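Local coordinates for protein putative hyaluronoglucosaminidase (Clostridium perfringens, PDB 6PWI) that probably hydrolyses hexosaminide bonds as a family 84 glycoside hydrolase, this chain carrying its N-terminal domain, catalytic barrel and a following helical region, at residues A[173-177]-A[443-447]; A[223-227]-A[274-278]; A[510-516]-A[568-572]. All blocks are in the same frame, centred on the assembly; numbering follows the deposited sequence.

Contact 1 (A[173-177]-A[443-447]); sequences DYSDG and GWNRA
Trp-444 and Asp-176 carry the join between strand 165-175, the last strand of the N-terminal mixed sheet, and the end of helix 433-444, which follows the eighth strand of the (beta/alpha)8 barrel. The link to the barrel's first strand, 179-184, thus runs across the end of that helix. Backbone and carboxylate bonds close one end of the contact. The chain leaves helical geometry at Asn-445, so the carbonyls just before it can accept from elsewhere: Asp-176 N donates to Trp-444 O at 2.7 Å, nearly straight at 171°, and Gly-177 N gives Gly-443 O a weak bond of 3.2 Å. In return Asp-176 OD2 takes the N-H of Arg-446 on its anti lone pair, 2.9 Å from Arg-446 N. A water bridges the same OD2 to Ala-447 N, and Gln-41 NE2 adds a weak bond. The indole makes the apolar part. With CG anti to the backbone N (chi1 -179°), the Trp-444 ring extends along the strand, one face turned to it, and Ser-175 CB stands over the six-membered ring in a CH-pi contact, 3.7 Å from its centroid. The Tyr-174 carbonyl lies over the same ring system and turns its oxygen to Gln-41 NE2. The guanidinium of Arg-446 offers one face to Asp-176 CB, but its main polar partner is Phe-418 O, and Phe-418 also gives it a cation-pi contact. The buried carboxylate of Asp-173 has its OD1 gripped by Tyr-174 N, Gln-41 N and the indole N-H. Trp-444 NE1 reaches Asp-173 OD1 at 2.9 Å, with the acceptor almost in the indole plane yet the donor well above the carboxylate plane, the two planes standing nearly perpendicular.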
loop_
_atom_site.group_PDB
_atom_site.type_symbol
_atom_site.label_atom_id
_atom_site.label_comp_id
_atom_site.label_asym_id
_atom_site.label_seq_id
_atom_site.Cartn_x
_atom_site.Cartn_y
_atom_site.Cartn_z
ATOM N N ASP A 173 -5.125 11.837 17.082
ATOM C CA ASP A 173 -4.428 10.968 16.148
ATOM C C ASP A 173 -3.140 11.617 15.652
ATOM O O ASP A 173 -2.998 12.841 15.646
ATOM C CB ASP A 173 -5.342 10.542 14.997
ATOM C CG ASP A 173 -5.055 9.143 14.478
ATOM O OD1 ASP A 173 -4.031 8.543 14.901
ATOM O OD2 ASP A 173 -5.854 8.657 13.655
ATOM N N TYR A 174 -2.203 10.759 15.242
ATOM C CA TYR A 174 -0.967 11.184 14.607
ATOM C C TYR A 174 -0.310 9.985 13.925
ATOM O O TYR A 174 -0.721 8.847 14.131
ATOM C CB TYR A 174 -0.028 11.818 15.634
ATOM C CG TYR A 174 0.457 10.869 16.698
ATOM C CD1 TYR A 174 1.560 10.056 16.486
ATOM C CD2 TYR A 174 -0.189 10.796 17.925
ATOM C CE1 TYR A 174 2.003 9.186 17.470
ATOM C CE2 TYR A 174 0.245 9.937 18.922
ATOM C CZ TYR A 174 1.343 9.129 18.689
ATOM O OH TYR A 174 1.762 8.285 19.675
ATOM N N SER A 175 0.719 10.260 13.119
ATOM C CA SER A 175 1.416 9.224 12.383
ATOM C C SER A 175 2.770 8.951 13.026
ATOM O O SER A 175 3.476 9.878 13.410
ATOM C CB SER A 175 1.588 9.599 10.942
ATOM O OG SER A 175 2.249 8.556 10.235
ATOM N N ASP A 176 3.116 7.662 13.114
ATOM C CA ASP A 176 4.437 7.252 13.552
ATOM C C ASP A 176 5.454 7.596 12.469
ATOM O O ASP A 176 6.549 8.042 12.783
ATOM C CB ASP A 176 4.460 5.780 13.965
ATOM C CG ASP A 176 3.815 5.550 15.321
ATOM O OD1 ASP A 176 4.124 6.335 16.251
ATOM O OD2 ASP A 176 2.994 4.605 15.433
ATOM N N GLY A 177 5.066 7.404 11.202
ATOM C CA GLY A 177 5.955 7.631 10.075
ATOM C C GLY A 177 5.686 8.967 9.384
ATOM O O GLY A 177 4.536 9.388 9.265
ATOM N N GLY A 443 2.264 2.004 8.574
ATOM C CA GLY A 443 3.015 3.242 8.443
ATOM C C GLY A 443 2.499 4.319 9.389
ATOM O O GLY A 443 3.294 5.091 9.931
ATOM N N TRP A 444 1.171 4.343 9.582
ATOM C CA TRP A 444 0.506 5.334 10.415
ATOM C C TRP A 444 0.684 5.003 11.899
ATOM O O TRP A 444 1.151 5.850 12.666
ATOM C CB TRP A 444 -0.975 5.480 10.036
ATOM C CG TRP A 444 -1.690 6.517 10.850
ATOM C CD1 TRP A 444 -2.344 6.321 12.030
ATOM C CD2 TRP A 444 -1.805 7.923 10.562
ATOM N NE1 TRP A 444 -2.858 7.501 12.496
ATOM C CE2 TRP A 444 -2.545 8.503 11.618
ATOM C CE3 TRP A 444 -1.361 8.751 9.520
ATOM C CZ2 TRP A 444 -2.846 9.867 11.661
ATOM C CZ3 TRP A 444 -1.654 10.100 9.565
ATOM C CH2 TRP A 444 -2.390 10.648 10.620
ATOM N N ASN A 445 0.312 3.769 12.279
ATOM C CA ASN A 445 0.311 3.321 13.663
ATOM C C ASN A 445 1.062 1.997 13.764
ATOM O O ASN A 445 0.487 0.947 13.488
ATOM C CB ASN A 445 -1.119 3.133 14.186
ATOM C CG ASN A 445 -1.198 2.784 15.661
ATOM O OD1 ASN A 445 -0.265 2.219 16.231
ATOM N ND2 ASN A 445 -2.316 3.111 16.292
ATOM N N ARG A 446 2.325 2.057 14.204
ATOM C CA ARG A 446 3.195 0.893 14.198
ATOM C C ARG A 446 2.842 -0.092 15.311
ATOM O O ARG A 446 2.666 -1.278 15.047
ATOM C CB ARG A 446 4.664 1.310 14.250
ATOM C CG ARG A 446 5.235 1.658 12.887
ATOM C CD ARG A 446 6.584 2.298 13.116
ATOM N NE ARG A 446 6.930 3.321 12.145
ATOM C CZ ARG A 446 7.900 4.214 12.342
ATOM N NH1 ARG A 446 8.583 4.197 13.479
ATOM N NH2 ARG A 446 8.178 5.119 11.413
ATOM N N ALA A 447 2.766 0.383 16.555
ATOM C CA ALA A 447 2.633 -0.528 17.685
ATOM C C ALA A 447 1.327 -1.319 17.604
ATOM O O ALA A 447 1.300 -2.496 17.965
ATOM C CB ALA A 447 2.760 0.213 18.993
HETATM O O HOH W 1 3.309 3.079 17.422
#

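Contact 2 (A[223-227]-A[274-278]); sequences LKWRE and DLEKI
Trp-225 presses the outer rim of its indole against helix 268-286, with CZ3 lying 3.7 Å from Ile-278 CB. In the (beta/alpha)8 barrel this joins the loop that leaves the C-terminal end of the second strand, 210-213, to the helix that follows the third strand, 250-255. The ring meets the helix by its edge: Asp-274 O and Ile-278 N, a helical donor-acceptor pair, lie close to the indole plane, while Lys-277 CB comes up obliquely. Ile-255 of the third strand touches both Trp-225 and Ile-278, continuing the apolar patch toward the barrel wall. Arg-226, its CG anti to the carbonyl carbon (chi1 -82°) and its chain extended from CG to NE, lies along the neighbouring indole, so that Trp-225 CZ2 sits over the centre of the guanidinium, 3.6 Å from its plane. The ring therefore backs the cationic group while the group's edge is turned to Asp-274. There the grip is side-on, with two nitrogens: Arg-226 NE donates to Asp-274 OD1 at 3.0 Å, and Arg-226 NH2 to Asp-274 OD2 at 2.9 Å. Both oxygens lie in the guanidinium plane, but the carboxylate is turned 39° from it, and each oxygen is met from above the carboxylate plane. Asn-264 N also bonds to OD2, and Arg-226 NH1 donates to Asp-261 O, which tie the salt bridge to the loop after the third strand. The Trp-225 side chain is about 9 Å from that of Asp-299, the predicted proton donor, near the probable active-site end of the barrel. Arg-226 CG lies loosely against Lys-277 CD, and a water joins the two backbones, donating to Arg-226 O at 2.6 Å and to Lys-277 O at 2.7 Å.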
loop_
_atom_site.group_PDB
_atom_site.type_symbol
_atom_site.label_atom_id
_atom_site.label_comp_id
_atom_site.label_asym_id
_atom_site.label_seq_id
_atom_site.Cartn_x
_atom_site.Cartn_y
_atom_site.Cartn_z
ATOM N N LEU A 223 17.837 9.074 -18.783
ATOM C CA LEU A 223 18.416 8.959 -20.121
ATOM C C LEU A 223 18.115 10.205 -20.952
ATOM O O LEU A 223 19.035 10.874 -21.413
ATOM C CB LEU A 223 17.970 7.676 -20.842
ATOM C CG LEU A 223 19.043 6.601 -21.042
ATOM C CD1 LEU A 223 18.478 5.395 -21.781
ATOM C CD2 LEU A 223 20.252 7.148 -21.790
ATOM N N LYS A 224 16.829 10.507 -21.144
ATOM C CA LYS A 224 16.422 11.728 -21.817
ATOM C C LYS A 224 15.933 12.735 -20.780
ATOM O O LYS A 224 15.026 13.516 -21.053
ATOM C CB LYS A 224 15.327 11.452 -22.856
ATOM C CG LYS A 224 15.728 10.615 -24.066
ATOM C CD LYS A 224 14.823 10.869 -25.260
ATOM C CE LYS A 224 15.035 9.917 -26.418
ATOM N NZ LYS A 224 14.321 8.632 -26.214
ATOM N N TRP A 225 16.553 12.724 -19.593
ATOM C CA TRP A 225 16.105 13.585 -18.509
ATOM C C TRP A 225 16.282 15.061 -18.856
ATOM O O TRP A 225 15.591 15.906 -18.292
ATOM C CB TRP A 225 16.765 13.228 -17.172
ATOM C CG TRP A 225 18.250 13.420 -17.110
ATOM C CD1 TRP A 225 19.201 12.452 -17.259
ATOM C CD2 TRP A 225 18.965 14.643 -16.847
ATOM N NE1 TRP A 225 20.454 12.986 -17.115
ATOM C CE2 TRP A 225 20.343 14.329 -16.866
ATOM C CE3 TRP A 225 18.586 15.970 -16.606
ATOM C CZ2 TRP A 225 21.333 15.290 -16.651
ATOM C CZ3 TRP A 225 19.564 16.918 -16.390
ATOM C CH2 TRP A 225 20.919 16.583 -16.415
ATOM N N ARG A 226 17.198 15.354 -19.788
ATOM C CA ARG A 226 17.493 16.726 -20.173
ATOM C C ARG A 226 16.321 17.318 -20.952
ATOM O O ARG A 226 15.982 18.486 -20.767
ATOM C CB ARG A 226 18.791 16.796 -20.981
ATOM C CG ARG A 226 20.039 16.810 -20.116
ATOM C CD ARG A 226 21.243 16.460 -20.961
ATOM N NE ARG A 226 22.434 16.425 -20.125
ATOM C CZ ARG A 226 23.111 15.324 -19.817
ATOM N NH1 ARG A 226 22.727 14.156 -20.300
ATOM N NH2 ARG A 226 24.177 15.399 -19.038
ATOM N N GLU A 227 15.702 16.486 -21.796
ATOM C CA GLU A 227 14.673 16.927 -22.722
ATOM C C GLU A 227 13.341 17.095 -21.994
ATOM O O GLU A 227 12.933 16.218 -21.237
ATOM C CB GLU A 227 14.559 15.927 -23.873
ATOM C CG GLU A 227 15.894 15.665 -24.554
ATOM C CD GLU A 227 15.896 14.590 -25.629
ATOM O OE1 GLU A 227 14.795 14.134 -26.024
ATOM O OE2 GLU A 227 17.001 14.209 -26.072
ATOM N N ASP A 274 24.582 21.704 -17.079
ATOM C CA ASP A 274 23.757 20.556 -16.745
ATOM C C ASP A 274 22.818 20.876 -15.579
ATOM O O ASP A 274 21.705 20.355 -15.520
ATOM C CB ASP A 274 24.608 19.296 -16.557
ATOM C CG ASP A 274 24.722 18.445 -17.813
ATOM O OD1 ASP A 274 23.899 18.643 -18.741
ATOM O OD2 ASP A 274 25.627 17.583 -17.856
ATOM N N LEU A 275 23.255 21.744 -14.660
ATOM C CA LEU A 275 22.402 22.132 -13.546
ATOM C C LEU A 275 21.224 22.965 -14.050
ATOM O O LEU A 275 20.151 22.944 -13.450
ATOM C CB LEU A 275 23.212 22.888 -12.488
ATOM C CG LEU A 275 22.402 23.351 -11.277
ATOM C CD1 LEU A 275 21.840 22.164 -10.513
ATOM C CD2 LEU A 275 23.223 24.245 -10.361
ATOM N N GLU A 276 21.438 23.687 -15.158
ATOM C CA GLU A 276 20.407 24.515 -15.766
ATOM C C GLU A 276 19.274 23.629 -16.279
ATOM O O GLU A 276 18.099 23.979 -16.156
ATOM C CB GLU A 276 20.982 25.341 -16.919
ATOM C CG GLU A 276 21.618 26.650 -16.481
ATOM C CD GLU A 276 22.009 27.610 -17.599
ATOM O OE1 GLU A 276 21.540 27.422 -18.749
ATOM O OE2 GLU A 276 22.783 28.550 -17.317
ATOM N N LYS A 277 19.654 22.477 -16.843
ATOM C CA LYS A 277 18.709 21.580 -17.489
ATOM C C LYS A 277 17.888 20.831 -16.443
ATOM O O LYS A 277 16.667 20.755 -16.572
ATOM C CB LYS A 277 19.420 20.630 -18.458
ATOM C CG LYS A 277 20.470 21.307 -19.321
ATOM C CD LYS A 277 20.408 20.943 -20.777
ATOM C CE LYS A 277 21.385 21.771 -21.583
ATOM N NZ LYS A 277 21.899 21.004 -22.738
ATOM N N ILE A 278 18.555 20.305 -15.406
ATOM C CA ILE A 278 17.840 19.569 -14.374
ATOM C C ILE A 278 16.799 20.488 -13.733
ATOM O O ILE A 278 15.647 20.095 -13.553
ATOM C CB ILE A 278 18.782 18.887 -13.355
ATOM C CG1 ILE A 278 18.075 17.747 -12.615
ATOM C CG2 ILE A 278 19.390 19.892 -12.385
ATOM C CD1 ILE A 278 19.002 16.773 -11.915
HETATM O O HOH W 2 15.726 20.501 -19.107
#

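Contact 3 (A[510-516]-A[568-572]); sequences ESVLDYS and VAFEK
Glu-571 OE2 accepts the hydroxyl of Ser-511 OG at 2.6 Å, while the other oxygen, Glu-571 OE1, takes the N-H of Val-512 at 2.9 Å from Val-512 N. Both bonds use syn lone pairs, so the carboxylate is held in a forked grip at the turn that leads into helix 513-536. The acid comes from the late part of the neighbouring helix 540-572, in the helical region that follows the barrel. Glu-571 CG is anti to the backbone N (chi1 -173°) and the chain continues extended, which carries the carboxylate across to the turn. Next to it the packing is mostly apolar. Leu-513 CD2 meets Val-568 CG1 at 3.9 Å and also reaches the Lys-572 chain at CG, and Val-568 CG2 rests on Ser-516, whose OG is turned back to Leu-513 O. Phe-502 of helix 496-507 packs on Val-512 and Ser-516 from a third helix. Two neutral donors, one of them a backbone N-H near a helix start, suit a carboxylate and would probably help keep Glu-571 ionised.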
loop_
_atom_site.group_PDB
_atom_site.type_symbol
_atom_site.label_atom_id
_atom_site.label_comp_id
_atom_site.label_asym_id
_atom_site.label_seq_id
_atom_site.Cartn_x
_atom_site.Cartn_y
_atom_site.Cartn_z
ATOM N N GLU A 510 -5.680 -45.134 7.791
ATOM C CA GLU A 510 -6.836 -44.945 8.650
ATOM C C GLU A 510 -8.016 -44.560 7.764
ATOM O O GLU A 510 -7.837 -44.287 6.581
ATOM C CB GLU A 510 -6.564 -43.862 9.693
ATOM C CG GLU A 510 -5.367 -44.156 10.571
ATOM C CD GLU A 510 -5.019 -43.052 11.555
ATOM O OE1 GLU A 510 -5.785 -42.071 11.647
ATOM O OE2 GLU A 510 -3.980 -43.176 12.240
ATOM N N SER A 511 -9.220 -44.553 8.337
ATOM C CA SER A 511 -10.403 -44.167 7.588
ATOM C C SER A 511 -10.327 -42.681 7.231
ATOM O O SER A 511 -9.891 -41.868 8.046
ATOM C CB SER A 511 -11.645 -44.485 8.369
ATOM O OG SER A 511 -12.778 -44.437 7.519
ATOM N N VAL A 512 -10.744 -42.336 6.006
ATOM C CA VAL A 512 -10.779 -40.945 5.582
ATOM C C VAL A 512 -12.223 -40.522 5.305
ATOM O O VAL A 512 -12.456 -39.404 4.858
ATOM C CB VAL A 512 -9.870 -40.673 4.365
ATOM C CG1 VAL A 512 -8.444 -41.147 4.577
ATOM C CG2 VAL A 512 -10.437 -41.245 3.077
ATOM N N LEU A 513 -13.191 -41.404 5.584
ATOM C CA LEU A 513 -14.579 -41.148 5.227
ATOM C C LEU A 513 -15.105 -39.885 5.914
ATOM O O LEU A 513 -15.737 -39.044 5.277
ATOM C CB LEU A 513 -15.434 -42.376 5.562
ATOM C CG LEU A 513 -15.222 -43.613 4.683
ATOM C CD1 LEU A 513 -16.307 -44.650 4.943
ATOM C CD2 LEU A 513 -15.186 -43.252 3.203
ATOM N N ASP A 514 -14.830 -39.738 7.211
ATOM C CA ASP A 514 -15.394 -38.640 7.975
ATOM C C ASP A 514 -14.619 -37.348 7.739
ATOM O O ASP A 514 -15.200 -36.272 7.597
ATOM C CB ASP A 514 -15.455 -38.979 9.462
ATOM C CG ASP A 514 -16.688 -39.800 9.785
ATOM O OD1 ASP A 514 -17.815 -39.253 9.633
ATOM O OD2 ASP A 514 -16.514 -40.987 10.153
ATOM N N TYR A 515 -13.295 -37.455 7.722
ATOM C CA TYR A 515 -12.509 -36.247 7.601
ATOM C C TYR A 515 -12.689 -35.657 6.204
ATOM O O TYR A 515 -12.595 -34.445 6.033
ATOM C CB TYR A 515 -11.066 -36.484 8.054
ATOM C CG TYR A 515 -10.364 -35.215 8.455
ATOM C CD1 TYR A 515 -10.784 -34.489 9.557
ATOM C CD2 TYR A 515 -9.308 -34.717 7.711
ATOM C CE1 TYR A 515 -10.151 -33.315 9.931
ATOM C CE2 TYR A 515 -8.662 -33.547 8.071
ATOM C CZ TYR A 515 -9.086 -32.844 9.185
ATOM O OH TYR A 515 -8.462 -31.682 9.538
ATOM N N SER A 516 -13.015 -36.508 5.226
ATOM C CA SER A 516 -13.138 -36.061 3.849
ATOM C C SER A 516 -14.236 -35.008 3.725
ATOM O O SER A 516 -14.120 -34.093 2.920
ATOM C CB SER A 516 -13.339 -37.203 2.894
ATOM O OG SER A 516 -14.693 -37.621 2.872
ATOM N N VAL A 568 -11.792 -41.631 -1.436
ATOM C CA VAL A 568 -13.018 -42.051 -0.770
ATOM C C VAL A 568 -13.600 -43.277 -1.475
ATOM O O VAL A 568 -13.863 -44.287 -0.830
ATOM C CB VAL A 568 -14.045 -40.904 -0.659
ATOM C CG1 VAL A 568 -15.412 -41.412 -0.230
ATOM C CG2 VAL A 568 -13.568 -39.811 0.289
ATOM N N ALA A 569 -13.789 -43.187 -2.799
ATOM C CA ALA A 569 -14.318 -44.289 -3.590
ATOM C C ALA A 569 -13.474 -45.547 -3.374
ATOM O O ALA A 569 -14.008 -46.657 -3.299
ATOM C CB ALA A 569 -14.381 -43.908 -5.049
ATOM N N PHE A 570 -12.156 -45.356 -3.257
ATOM C CA PHE A 570 -11.243 -46.470 -3.078
ATOM C C PHE A 570 -11.479 -47.156 -1.734
ATOM O O PHE A 570 -11.404 -48.380 -1.642
ATOM C CB PHE A 570 -9.793 -46.008 -3.189
ATOM C CG PHE A 570 -8.805 -47.144 -3.186
ATOM C CD1 PHE A 570 -8.371 -47.708 -4.378
ATOM C CD2 PHE A 570 -8.315 -47.657 -1.991
ATOM C CE1 PHE A 570 -7.459 -48.755 -4.379
ATOM C CE2 PHE A 570 -7.403 -48.701 -1.996
ATOM C CZ PHE A 570 -6.977 -49.251 -3.187
ATOM N N GLU A 571 -11.733 -46.372 -0.682
ATOM C CA GLU A 571 -11.920 -46.971 0.627
ATOM C C GLU A 571 -13.219 -47.779 0.626
ATOM O O GLU A 571 -13.267 -48.888 1.160
ATOM C CB GLU A 571 -11.864 -45.900 1.714
ATOM C CG GLU A 571 -11.873 -46.465 3.122
ATOM C CD GLU A 571 -11.793 -45.425 4.227
ATOM O OE1 GLU A 571 -10.883 -44.554 4.172
ATOM O OE2 GLU A 571 -12.644 -45.478 5.141
ATOM N N LYS A 572 -14.252 -47.225 -0.019
ATOM C CA LYS A 572 -15.577 -47.815 -0.081
ATOM C C LYS A 572 -15.580 -49.030 -1.006
ATOM O O LYS A 572 -16.533 -49.801 -1.005
ATOM C CB LYS A 572 -16.579 -46.783 -0.606
ATOM C CG LYS A 572 -16.940 -45.663 0.360
ATOM C CD LYS A 572 -17.810 -44.625 -0.299
ATOM C CE LYS A 572 -18.656 -43.845 0.679
ATOM N NZ LYS A 572 -19.403 -42.773 -0.018
#

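Contacts 1 and 2 are largely buried and both involve barrel helices: contact 1 joins the N-terminal sheet to the helix after the eighth barrel strand, whereas contact 2 ties a loop to a helix within the barrel itself. Contact 3 is partly exposed and lies in the helical region; it and contact 2 lie on opposite sides of the chain's centre, their centres about 71 Å apart. Along the chain, contact 2 is nested inside the loop closed by contact 1, and contact 3 follows both. All three use carboxylates, yet with different partners: backbone and indole N-H groups on two aspartates in contact 1, a guanidinium in contact 2, and a hydroxyl with an amide in contact 3.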